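Local coordinates for gala protein type 1, 3 or 4 (Legionella pneumophila subsp. pneumophila, PDB 4XA9), which probably binds small GTPases and stimulates their GTP hydrolysis, working through a scaffold of leucine-rich repeats, at residues S70-S75 against T94-S99; N125-V130 against I143-N148; C172-I177 against N196-K201. All coordinates share one frame; numbering follows the deposited sequence.

Overall arrangement
The three interactions follow one another along a leucine-rich repeat solenoid, each closing before the next opens. Interaction 1 pairs strands 71-73 and 95-97, neighbours in the parallel part of the sheet. Interaction 2 lies about 15 Å on, between centres, where the loop leaving strand 142-144 meets the loop leading into helix 129-135. Interaction 3, a further 16 Å along, joins the loop ahead of helix 176-184 to the one before helix 203-207. Val98 is linked to Asn125 and Leu145 packs on Cys172, so interactions 1 and 2, and 2 and 3, touch, while 1 and 3 stay about 11 Å apart at their nearest atoms. Neighbouring repeats are thus joined by strand pairing on the sheet and by side-chain-to-backbone bonds in the loops.

Interaction 1: S70-S75 against T94-S99; sequences SSLNIS and TTLDVS
Leu72 and Leu96 lie side by side, pointing the same way into the interior, with Leu72 CD2 3.9 Å from Leu96 CD1. Leu87 of helix 80-87 covers both, and just past the strands Ile74 CG2 meets Val98 CG1 at 4.0 Å. Both pairs are buried: this is the tightly packed side. Between the strands runs a parallel ladder: Ser70 O takes both Thr94 N and Thr95 N, Leu72 N gives to Thr95 O, Leu72 O accepts Asp97 N at 2.9 Å, and Ile74 N closes on Asp97 O. The strand axes are 3° apart, as expected of adjacent strands in a leucine-rich repeat sheet.

The other face is polar and, at its start, more open: Ser71 and Thr95 are partly exposed, with Ser71 OG 3.9 Å from Thr95 CG2. It closes up toward Asn73 and the buried Asp97, which stand alongside each other, each with CG anti to its backbone N, their amide and carboxylate planes 12° apart. Each forms an Asx turn: Asn73 OD1 receives Ser75 N and Ser75 OG, the hydroxyl at 2.8 Å, while Asp97 OD1 receives Ser99 N and Ser99 OG. A water joins Ser75 OG to Asp97 OD2, which also bonds a polar side chain on another protein's chain. With OD1 spent on its own loop, Asp97 presents OD2 to the partner, and its negative charge is probably stabilised by these donors.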
ATOM      1  N   SER A  70       8.620   2.698  22.882  1.00 15.58           N
ATOM      2  CA  SER A  70       9.756   2.138  22.145  1.00 16.30           C
ATOM      3  C   SER A  70       9.348   1.691  20.757  1.00 17.32           C
ATOM      4  O   SER A  70      10.191   1.436  19.896  1.00 14.37           O
ATOM      5  CB  SER A  70      10.357   0.953  22.894  1.00 18.69           C
ATOM      6  OG  SER A  70       9.473  -0.150  22.852  1.00 20.92           O
ATOM      7  N   SER A  71       8.043   1.571  20.553  1.00 16.19           N
ATOM      8  CA  SER A  71       7.508   1.207  19.254  1.00 17.09           C
ATOM      9  C   SER A  71       6.522   2.276  18.829  1.00 17.32           C
ATOM     10  O   SER A  71       5.486   2.460  19.472  1.00 15.42           O
ATOM     11  CB  SER A  71       6.832  -0.168  19.303  1.00 16.64           C
ATOM     12  OG  SER A  71       6.331  -0.522  18.031  1.00 19.24           O
ATOM     13  N   LEU A  72       6.862   2.992  17.763  1.00 12.57           N
ATOM     14  CA  LEU A  72       6.066   4.131  17.335  1.00 14.73           C
ATOM     15  C   LEU A  72       5.665   4.007  15.874  1.00 14.59           C
ATOM     16  O   LEU A  72       6.514   3.872  14.991  1.00 15.68           O
ATOM     17  CB  LEU A  72       6.835   5.446  17.547  1.00 14.34           C
ATOM     18  CG  LEU A  72       6.133   6.663  16.928  1.00 18.40           C
ATOM     19  CD1 LEU A  72       4.823   6.966  17.659  1.00 18.09           C
ATOM     20  CD2 LEU A  72       7.037   7.896  16.892  1.00 18.17           C
ATOM     21  N   ASN A  73       4.360   4.034  15.630  1.00 14.02           N
ATOM     22  CA  ASN A  73       3.825   4.156  14.279  1.00 16.14           C
ATOM     23  C   ASN A  73       3.304   5.570  14.075  1.00 17.85           C
ATOM     24  O   ASN A  73       2.261   5.935  14.618  1.00 17.73           O
ATOM     25  CB  ASN A  73       2.703   3.140  14.031  1.00 15.69           C
ATOM     26  CG  ASN A  73       2.154   3.188  12.602  1.00 18.29           C
ATOM     27  OD1 ASN A  73       2.476   4.081  11.812  1.00 20.09           O
ATOM     28  ND2 ASN A  73       1.304   2.226  12.274  1.00 15.83           N
ATOM     29  N   ILE A  74       4.029   6.366  13.296  1.00 14.97           N
ATOM     30  CA  ILE A  74       3.566   7.709  12.985  1.00 15.74           C
ATOM     31  C   ILE A  74       3.480   7.883  11.464  1.00 14.85           C
ATOM     32  O   ILE A  74       3.640   8.980  10.925  1.00 16.37           O
ATOM     33  CB  ILE A  74       4.481   8.783  13.649  1.00 17.89           C
ATOM     34  CG1 ILE A  74       3.769  10.146  13.697  1.00 18.05           C
ATOM     35  CG2 ILE A  74       5.868   8.826  12.996  1.00 15.39           C
ATOM     36  CD1 ILE A  74       4.467  11.183  14.559  1.00 17.47           C
ATOM     37  N   SER A  75       3.186   6.784  10.775  1.00 14.66           N
ATOM     38  CA  SER A  75       3.028   6.824   9.326  1.00 14.96           C
ATOM     39  C   SER A  75       1.823   7.678   8.933  1.00 15.51           C
ATOM     40  O   SER A  75       0.946   7.928   9.747  1.00 15.42           O
ATOM     41  CB  SER A  75       2.890   5.409   8.743  1.00 13.22           C
ATOM     42  OG  SER A  75       1.730   4.740   9.215  1.00 13.91           O
ATOM     43  N   THR A  94      12.962   1.992  19.230  1.00 18.27           N
ATOM     44  CA  THR A  94      13.792   0.980  18.582  1.00 18.70           C
ATOM     45  C   THR A  94      13.091   0.442  17.336  1.00 20.16           C
ATOM     46  O   THR A  94      13.733  -0.055  16.406  1.00 18.62           O
ATOM     47  CB  THR A  94      14.107  -0.202  19.532  1.00 17.59           C
ATOM     48  OG1 THR A  94      12.884  -0.779  19.999  1.00 19.62           O
ATOM     49  CG2 THR A  94      14.939   0.260  20.725  1.00 18.53           C
ATOM     50  N   THR A  95      11.763   0.526  17.340  1.00 17.77           N
ATOM     51  CA  THR A  95      10.945   0.132  16.192  1.00 18.34           C
ATOM     52  C   THR A  95      10.126   1.324  15.735  1.00 17.99           C
ATOM     53  O   THR A  95       9.307   1.845  16.492  1.00 18.54           O
ATOM     54  CB  THR A  95      10.000  -1.041  16.528  1.00 21.13           C
ATOM     55  OG1 THR A  95      10.776  -2.213  16.804  1.00 24.61           O
ATOM     56  CG2 THR A  95       9.065  -1.334  15.361  1.00 22.03           C
ATOM     57  N   LEU A  96      10.353   1.762  14.505  1.00 14.80           N
ATOM     58  CA  LEU A  96       9.767   3.012  14.030  1.00 16.96           C
ATOM     59  C   LEU A  96       9.127   2.876  12.655  1.00 16.13           C
ATOM     60  O   LEU A  96       9.732   2.325  11.734  1.00 16.43           O
ATOM     61  CB  LEU A  96      10.837   4.107  13.984  1.00 14.66           C
ATOM     62  CG  LEU A  96      10.473   5.475  13.400  1.00 16.58           C
ATOM     63  CD1 LEU A  96       9.420   6.184  14.258  1.00 14.88           C
ATOM     64  CD2 LEU A  96      11.727   6.335  13.284  1.00 16.75           C
ATOM     65  N   ASP A  97       7.907   3.387  12.527  1.00 14.58           N
ATOM     66  CA  ASP A  97       7.247   3.504  11.235  1.00 16.75           C
ATOM     67  C   ASP A  97       7.038   4.978  10.895  1.00 19.10           C
ATOM     68  O   ASP A  97       6.234   5.658  11.530  1.00 19.96           O
ATOM     69  CB  ASP A  97       5.909   2.752  11.243  1.00 17.24           C
ATOM     70  CG  ASP A  97       5.269   2.676   9.868  1.00 19.50           C
ATOM     71  OD1 ASP A  97       5.719   3.398   8.961  1.00 23.45           O
ATOM     72  OD2 ASP A  97       4.308   1.900   9.694  1.00 20.47           O
ATOM     73  N   VAL A  98       7.762   5.467   9.891  1.00 17.39           N
ATOM     74  CA  VAL A  98       7.599   6.843   9.426  1.00 15.92           C
ATOM     75  C   VAL A  98       7.155   6.872   7.969  1.00 18.21           C
ATOM     76  O   VAL A  98       7.398   7.851   7.262  1.00 20.47           O
ATOM     77  CB  VAL A  98       8.906   7.667   9.553  1.00 14.60           C
ATOM     78  CG1 VAL A  98       9.219   7.964  11.011  1.00 15.10           C
ATOM     79  CG2 VAL A  98      10.070   6.946   8.883  1.00 13.60           C
ATOM     80  N   SER A  99       6.517   5.793   7.523  1.00 16.23           N
ATOM     81  CA  SER A  99       6.071   5.688   6.133  1.00 16.45           C
ATOM     82  C   SER A  99       5.140   6.847   5.771  1.00 19.57           C
ATOM     83  O   SER A  99       4.422   7.354   6.631  1.00 18.18           O
ATOM     84  CB  SER A  99       5.370   4.348   5.902  1.00 16.10           C
ATOM     85  OG  SER A  99       6.217   3.265   6.255  1.00 15.99           O
TER
HETATM   86  O   HOH W   1       2.453   2.334   8.016  1.00 25.83           O

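Interaction 2: N125-V130 against I143-N148; sequences NKITKV and IDLCFN
Asn148 crosses to the loop of Asn125 and Ile127 and meets it along its whole length, with hydrogen bonds at both amide ends. Asn148 CB sits 3.4 Å from Ile127 O. Set anti to the carbonyl carbon (chi1 -68°), Asn148 CG comes to 3.7 Å from Ile127 CB. At the tip, Asn148 OD1 accepts two backbone N-H groups from opposite faces of the amide plane: Asn125 N at 2.8 Å and Ile127 N at 3.0 Å, both tilted out of that plane. The other branch, Asn148 ND2, turns back and gives a hydrogen to Leu145 O at 2.9 Å, standing above that carbonyl's plane; it also bonds Ala122 O. This is the asparagine of the LxxLxLxxN leucine-rich repeat motif, and Asn125, whose ND2 reaches Val98 O, continues the asparagine ladder.

Beside it Ile127 CD1 meets Leu145 CD2 at 3.9 Å, the two side chains crossing at about a right angle. A water bridges Lys126 N and Phe147 O, while the Phe147 ring stacks on an aromatic side chain of another protein's chain. The buried amide thus supplies partners to buried backbone N-H and C=O groups, two N-H groups holding OD1 and two carbonyls fixing which way ND2 faces.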
ATOM      1  N   ASN A 125       8.601   7.656   0.827  1.00 16.71           N
ATOM      2  CA  ASN A 125       9.109   8.829   1.519  1.00 20.12           C
ATOM      3  C   ASN A 125      10.034   9.667   0.649  1.00 22.73           C
ATOM      4  O   ASN A 125      10.805  10.476   1.165  1.00 19.81           O
ATOM      5  CB  ASN A 125       9.834   8.415   2.807  1.00 20.02           C
ATOM      6  CG  ASN A 125       8.946   8.522   4.039  1.00 20.96           C
ATOM      7  OD1 ASN A 125       8.262   9.532   4.244  1.00 20.77           O
ATOM      8  ND2 ASN A 125       8.952   7.479   4.865  1.00 20.47           N
ATOM      9  N   LYS A 126       9.942   9.472  -0.666  1.00 22.58           N
ATOM     10  CA  LYS A 126      10.851  10.108  -1.623  1.00 26.85           C
ATOM     11  C   LYS A 126      12.313   9.800  -1.302  1.00 26.49           C
ATOM     12  O   LYS A 126      13.200  10.624  -1.536  1.00 29.04           O
ATOM     13  CB  LYS A 126      10.631  11.624  -1.664  1.00 32.62           C
ATOM     14  CG  LYS A 126       9.205  12.025  -2.007  1.00 39.02           C
ATOM     15  CD  LYS A 126       9.025  13.540  -2.026  1.00 47.00           C
ATOM     16  CE  LYS A 126       7.757  13.956  -1.276  1.00 50.25           C
ATOM     17  NZ  LYS A 126       6.834  12.803  -1.009  1.00 52.54           N
ATOM     18  N   ILE A 127      12.565   8.610  -0.768  1.00 21.69           N
ATOM     19  CA  ILE A 127      13.934   8.184  -0.512  1.00 22.69           C
ATOM     20  C   ILE A 127      14.563   7.725  -1.825  1.00 22.23           C
ATOM     21  O   ILE A 127      13.960   6.971  -2.579  1.00 21.52           O
ATOM     22  CB  ILE A 127      13.986   7.065   0.543  1.00 22.83           C
ATOM     23  CG1 ILE A 127      13.305   7.546   1.833  1.00 23.07           C
ATOM     24  CG2 ILE A 127      15.430   6.621   0.797  1.00 18.69           C
ATOM     25  CD1 ILE A 127      13.059   6.455   2.857  1.00 24.58           C
ATOM     26  N   THR A 128      15.762   8.209  -2.110  1.00 24.06           N
ATOM     27  CA  THR A 128      16.443   7.862  -3.352  1.00 26.41           C
ATOM     28  C   THR A 128      17.657   6.996  -3.067  1.00 24.82           C
ATOM     29  O   THR A 128      17.857   6.562  -1.932  1.00 25.29           O
ATOM     30  CB  THR A 128      16.892   9.117  -4.120  1.00 29.82           C
ATOM     31  OG1 THR A 128      18.004   9.726  -3.444  1.00 27.28           O
ATOM     32  CG2 THR A 128      15.737  10.115  -4.221  1.00 30.33           C
ATOM     33  N   LYS A 129      18.470   6.755  -4.095  1.00 22.16           N
ATOM     34  CA  LYS A 129      19.727   6.029  -3.925  1.00 25.19           C
ATOM     35  C   LYS A 129      20.646   6.721  -2.912  1.00 24.90           C
ATOM     36  O   LYS A 129      21.496   6.079  -2.292  1.00 27.92           O
ATOM     37  CB  LYS A 129      20.452   5.883  -5.270  1.00 26.94           C
ATOM     38  CG  LYS A 129      20.772   7.209  -5.963  1.00 31.19           C
ATOM     39  CD  LYS A 129      21.374   6.973  -7.346  1.00 38.29           C
ATOM     40  CE  LYS A 129      21.778   8.279  -8.011  1.00 45.48           C
ATOM     41  NZ  LYS A 129      20.626   9.198  -8.207  1.00 49.31           N
ATOM     42  N   VAL A 130      20.486   8.032  -2.754  1.00 22.85           N
ATOM     43  CA  VAL A 130      21.301   8.779  -1.798  1.00 23.69           C
ATOM     44  C   VAL A 130      20.935   8.374  -0.368  1.00 23.59           C
ATOM     45  O   VAL A 130      21.811   8.119   0.458  1.00 23.98           O
ATOM     46  CB  VAL A 130      21.139  10.306  -1.974  1.00 25.53           C
ATOM     47  CG1 VAL A 130      21.903  11.047  -0.890  1.00 27.60           C
ATOM     48  CG2 VAL A 130      21.635  10.737  -3.349  1.00 25.57           C
ATOM     49  N   ILE A 143      14.592  -3.209   7.448  1.00 18.07           N
ATOM     50  CA  ILE A 143      14.147  -1.991   6.773  1.00 16.66           C
ATOM     51  C   ILE A 143      13.096  -2.323   5.714  1.00 18.56           C
ATOM     52  O   ILE A 143      13.272  -3.246   4.909  1.00 18.04           O
ATOM     53  CB  ILE A 143      15.304  -1.229   6.070  1.00 19.70           C
ATOM     54  CG1 ILE A 143      16.626  -1.374   6.829  1.00 20.10           C
ATOM     55  CG2 ILE A 143      14.961   0.257   5.930  1.00 20.66           C
ATOM     56  CD1 ILE A 143      17.761  -0.568   6.201  1.00 21.35           C
ATOM     57  N   ASP A 144      12.006  -1.563   5.720  1.00 16.72           N
ATOM     58  CA  ASP A 144      10.984  -1.656   4.689  1.00 16.41           C
ATOM     59  C   ASP A 144      10.987  -0.351   3.909  1.00 17.60           C
ATOM     60  O   ASP A 144      10.694   0.713   4.467  1.00 17.19           O
ATOM     61  CB  ASP A 144       9.610  -1.932   5.307  1.00 19.56           C
ATOM     62  CG  ASP A 144       8.551  -2.308   4.267  1.00 25.77           C
ATOM     63  OD1 ASP A 144       8.626  -1.817   3.117  1.00 25.62           O
ATOM     64  OD2 ASP A 144       7.631  -3.087   4.610  1.00 24.21           O
ATOM     65  N   LEU A 145      11.316  -0.431   2.624  1.00 19.01           N
ATOM     66  CA  LEU A 145      11.477   0.761   1.798  1.00 20.31           C
ATOM     67  C   LEU A 145      10.585   0.777   0.558  1.00 17.87           C
ATOM     68  O   LEU A 145      10.910   1.445  -0.422  1.00 18.06           O
ATOM     69  CB  LEU A 145      12.941   0.901   1.364  1.00 21.02           C
ATOM     70  CG  LEU A 145      13.916   1.195   2.497  1.00 17.54           C
ATOM     71  CD1 LEU A 145      15.364   1.089   2.029  1.00 16.86           C
ATOM     72  CD2 LEU A 145      13.620   2.580   3.078  1.00 16.56           C
ATOM     73  N   CYS A 146       9.469   0.055   0.598  1.00 14.86           N
ATOM     74  CA  CYS A 146       8.572  -0.028  -0.557  1.00 13.69           C
ATOM     75  C   CYS A 146       8.170   1.354  -1.059  1.00 15.66           C
ATOM     76  O   CYS A 146       8.027   2.278  -0.268  1.00 17.90           O
ATOM     77  CB  CYS A 146       7.318  -0.831  -0.213  1.00 15.09           C
ATOM     78  SG  CYS A 146       7.636  -2.553   0.182  1.00 18.42           S
ATOM     79  N   PHE A 147       8.010   1.480  -2.374  1.00 15.90           N
ATOM     80  CA  PHE A 147       7.553   2.715  -3.018  1.00 16.56           C
ATOM     81  C   PHE A 147       8.554   3.856  -2.890  1.00 17.49           C
ATOM     82  O   PHE A 147       8.167   5.023  -2.891  1.00 20.96           O
ATOM     83  CB  PHE A 147       6.197   3.175  -2.458  1.00 16.48           C
ATOM     84  CG  PHE A 147       5.164   2.082  -2.365  1.00 18.15           C
ATOM     85  CD1 PHE A 147       4.706   1.437  -3.505  1.00 20.67           C
ATOM     86  CD2 PHE A 147       4.621   1.733  -1.140  1.00 22.18           C
ATOM     87  CE1 PHE A 147       3.749   0.443  -3.425  1.00 23.62           C
ATOM     88  CE2 PHE A 147       3.659   0.736  -1.050  1.00 25.82           C
ATOM     89  CZ  PHE A 147       3.221   0.093  -2.197  1.00 24.05           C
ATOM     90  N   ASN A 148       9.831   3.516  -2.771  1.00 17.58           N
ATOM     91  CA  ASN A 148      10.916   4.493  -2.849  1.00 21.05           C
ATOM     92  C   ASN A 148      11.822   4.153  -4.029  1.00 24.61           C
ATOM     93  O   ASN A 148      12.276   3.017  -4.153  1.00 22.55           O
ATOM     94  CB  ASN A 148      11.751   4.525  -1.562  1.00 18.24           C
ATOM     95  CG  ASN A 148      10.981   5.072  -0.372  1.00 20.95           C
ATOM     96  OD1 ASN A 148      10.785   6.282  -0.245  1.00 19.52           O
ATOM     97  ND2 ASN A 148      10.562   4.180   0.521  1.00 19.12           N
TER
HETATM   98  O   HOH W   2       8.863   7.772  -2.910  1.00 20.75           O

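Interaction 3: C172-I177 against N196-K201; sequences CDVSDI and NAITDK
Val174 and Asn196 bring the two backbones together, their CA atoms 5.3 Å apart, and the touching parts, 172-176 and 196-201, run almost parallel, their end-to-end directions differing by 9°. One straight backbone bond joins them, Ala197 N to Val174 O at 2.8 Å. Most other polar links run from side chains to main-chain N-H groups.

Asn196 points its CB at the other segment, and its OD1 collects two N-H groups. Cys172 N lies 2.8 Å from Asn196 OD1, close to the amide plane, whereas Val174 N, at 3.1 Å from the same oxygen, sits well above it. Asn196 ND2 bonds Ala169 O, and Asn196 CG rests 3.7 Å from Val174 CB. In the leucine-rich repeat fold this is another rung of the asparagine ladder, tying the loop after strand 190-192 to the loop after strand 166-168; here the stitching is extended by an acidic residue at the start of a helix.

That residue is Asp176, the first of helix 176-184, whose carboxylate meets Thr199 with the two side chains crossing at about a right angle. Asp176 OD1 receives Thr199 N at 2.7 Å on its syn side and also bonds Ser202 OG. OD2 takes the Thr199 hydroxyl, though the modelled separation is too short to be trusted. The same OG1, held between the backbone N and carbonyl carbon of Thr199 (chi1 72°), accepts Lys201 N in an ST turn. Ile198 CG2 lies 3.6 Å from Asp176 OD1, and Lys201 lays its CB 3.5 Å from Asp176 OD2, while the amine NZ stays clear of the carboxylate.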
ATOM      1  N   CYS A 172      10.684  -0.403  -6.154  1.00 19.60           N
ATOM      2  CA  CYS A 172      11.808   0.472  -5.846  1.00 20.12           C
ATOM      3  C   CYS A 172      12.743   0.689  -7.035  1.00 19.77           C
ATOM      4  O   CYS A 172      13.888   1.110  -6.854  1.00 21.56           O
ATOM      5  CB  CYS A 172      12.605  -0.084  -4.660  1.00 17.62           C
ATOM      6  SG  CYS A 172      11.742   0.007  -3.053  1.00 23.59           S
ATOM      7  N   ASP A 173      12.246   0.404  -8.236  1.00 17.96           N
ATOM      8  CA  ASP A 173      13.025   0.544  -9.472  1.00 20.67           C
ATOM      9  C   ASP A 173      14.315  -0.279  -9.449  1.00 21.46           C
ATOM     10  O   ASP A 173      15.366   0.176  -9.903  1.00 20.53           O
ATOM     11  CB  ASP A 173      13.344   2.021  -9.743  1.00 24.74           C
ATOM     12  CG  ASP A 173      12.107   2.825 -10.118  1.00 31.76           C
ATOM     13  OD1 ASP A 173      11.246   2.286 -10.841  1.00 31.00           O
ATOM     14  OD2 ASP A 173      11.987   3.988  -9.679  1.00 34.88           O
ATOM     15  N   VAL A 174      14.223  -1.501  -8.933  1.00 22.14           N
ATOM     16  CA  VAL A 174      15.361  -2.408  -8.893  1.00 22.98           C
ATOM     17  C   VAL A 174      15.388  -3.312 -10.125  1.00 26.96           C
ATOM     18  O   VAL A 174      14.379  -3.938 -10.465  1.00 26.87           O
ATOM     19  CB  VAL A 174      15.330  -3.288  -7.625  1.00 22.65           C
ATOM     20  CG1 VAL A 174      16.451  -4.310  -7.654  1.00 25.55           C
ATOM     21  CG2 VAL A 174      15.420  -2.428  -6.380  1.00 20.06           C
ATOM     22  N   SER A 175      16.533  -3.382 -10.799  1.00 26.86           N
ATOM     23  CA  SER A 175      16.689  -4.323 -11.908  1.00 26.23           C
ATOM     24  C   SER A 175      17.565  -5.498 -11.485  1.00 23.63           C
ATOM     25  O   SER A 175      17.883  -5.642 -10.310  1.00 22.02           O
ATOM     26  CB  SER A 175      17.297  -3.635 -13.131  1.00 29.01           C
ATOM     27  OG  SER A 175      18.663  -3.327 -12.904  1.00 33.40           O
ATOM     28  N   ASP A 176      17.967  -6.319 -12.456  1.00 22.60           N
ATOM     29  CA  ASP A 176      18.802  -7.488 -12.192  1.00 21.40           C
ATOM     30  C   ASP A 176      20.124  -7.117 -11.543  1.00 21.84           C
ATOM     31  O   ASP A 176      20.642  -7.864 -10.719  1.00 23.68           O
ATOM     32  CB  ASP A 176      19.067  -8.266 -13.484  1.00 23.22           C
ATOM     33  CG  ASP A 176      17.844  -9.015 -13.978  1.00 29.10           C
ATOM     34  OD1 ASP A 176      17.136  -9.608 -13.140  1.00 28.75           O
ATOM     35  OD2 ASP A 176      17.594  -9.019 -15.205  1.00 29.63           O
ATOM     36  N   ILE A 177      20.663  -5.962 -11.921  1.00 25.89           N
ATOM     37  CA  ILE A 177      21.919  -5.467 -11.367  1.00 29.73           C
ATOM     38  C   ILE A 177      21.872  -5.364  -9.845  1.00 30.61           C
ATOM     39  O   ILE A 177      22.785  -5.811  -9.144  1.00 27.60           O
ATOM     40  CB  ILE A 177      22.271  -4.079 -11.934  1.00 32.52           C
ATOM     41  CG1 ILE A 177      22.280  -4.112 -13.464  1.00 34.00           C
ATOM     42  CG2 ILE A 177      23.602  -3.593 -11.378  1.00 36.05           C
ATOM     43  CD1 ILE A 177      23.258  -5.097 -14.041  1.00 36.42           C
ATOM     44  N   ASN A 196       9.294  -4.874  -9.352  1.00 19.01           N
ATOM     45  CA  ASN A 196      10.495  -4.235  -9.812  1.00 20.21           C
ATOM     46  C   ASN A 196      10.726  -4.664 -11.285  1.00 25.45           C
ATOM     47  O   ASN A 196       9.826  -4.965 -11.944  1.00 24.33           O
ATOM     48  CB  ASN A 196      11.673  -4.562  -8.919  1.00 19.16           C
ATOM     49  CG  ASN A 196      11.697  -3.736  -7.643  1.00 20.04           C
ATOM     50  OD1 ASN A 196      11.550  -2.553  -7.672  1.00 18.38           O
ATOM     51  ND2 ASN A 196      11.852  -4.400  -6.538  1.00 18.21           N
ATOM     52  N   ALA A 197      11.953  -4.669 -11.758  1.00 25.46           N
ATOM     53  CA  ALA A 197      12.240  -5.096 -13.128  1.00 25.85           C
ATOM     54  C   ALA A 197      13.198  -6.275 -13.142  1.00 25.71           C
ATOM     55  O   ALA A 197      14.128  -6.317 -13.942  1.00 27.93           O
ATOM     56  CB  ALA A 197      12.817  -3.948 -13.943  1.00 26.50           C
ATOM     57  N   ILE A 198      12.973  -7.227 -12.250  1.00 20.59           N
ATOM     58  CA  ILE A 198      13.884  -8.353 -12.098  1.00 18.62           C
ATOM     59  C   ILE A 198      13.527  -9.481 -13.065  1.00 23.30           C
ATOM     60  O   ILE A 198      12.352  -9.797 -13.253  1.00 24.56           O
ATOM     61  CB  ILE A 198      13.875  -8.843 -10.640  1.00 20.37           C
ATOM     62  CG1 ILE A 198      14.305  -7.693  -9.719  1.00 22.05           C
ATOM     63  CG2 ILE A 198      14.769 -10.051 -10.450  1.00 22.41           C
ATOM     64  CD1 ILE A 198      14.278  -8.037  -8.266  1.00 24.24           C
ATOM     65  N   THR A 199      14.537 -10.079 -13.692  1.00 25.21           N
ATOM     66  CA  THR A 199      14.279 -11.127 -14.683  1.00 25.69           C
ATOM     67  C   THR A 199      14.894 -12.457 -14.273  1.00 25.05           C
ATOM     68  O   THR A 199      15.386 -12.605 -13.153  1.00 23.79           O
ATOM     69  CB  THR A 199      14.826 -10.756 -16.080  1.00 25.66           C
ATOM     70  OG1 THR A 199      16.260 -10.829 -16.072  1.00 23.53           O
ATOM     71  CG2 THR A 199      14.386  -9.352 -16.473  1.00 27.64           C
ATOM     72  N   ASP A 200      14.864 -13.419 -15.193  1.00 26.57           N
ATOM     73  CA  ASP A 200      15.484 -14.724 -14.980  1.00 24.47           C
ATOM     74  C   ASP A 200      16.984 -14.624 -14.720  1.00 22.05           C
ATOM     75  O   ASP A 200      17.571 -15.523 -14.130  1.00 22.92           O
ATOM     76  CB  ASP A 200      15.246 -15.643 -16.188  1.00 25.50           C
ATOM     77  CG  ASP A 200      13.812 -16.112 -16.292  1.00 26.82           C
ATOM     78  OD1 ASP A 200      13.072 -16.018 -15.287  1.00 26.04           O
ATOM     79  OD2 ASP A 200      13.425 -16.586 -17.377  1.00 28.70           O
ATOM     80  N   LYS A 201      17.599 -13.538 -15.175  1.00 24.50           N
ATOM     81  CA  LYS A 201      19.030 -13.317 -14.976  1.00 29.51           C
ATOM     82  C   LYS A 201      19.454 -13.325 -13.501  1.00 29.22           C
ATOM     83  O   LYS A 201      20.584 -13.691 -13.180  1.00 28.45           O
ATOM     84  CB  LYS A 201      19.453 -11.989 -15.608  1.00 36.59           C
ATOM     85  CG  LYS A 201      20.407 -12.127 -16.779  1.00 44.15           C
ATOM     86  CD  LYS A 201      21.367 -10.946 -16.848  1.00 49.86           C
ATOM     87  CE  LYS A 201      22.236 -10.873 -15.598  1.00 53.55           C
ATOM     88  NZ  LYS A 201      23.207  -9.742 -15.633  1.00 57.24           N
TER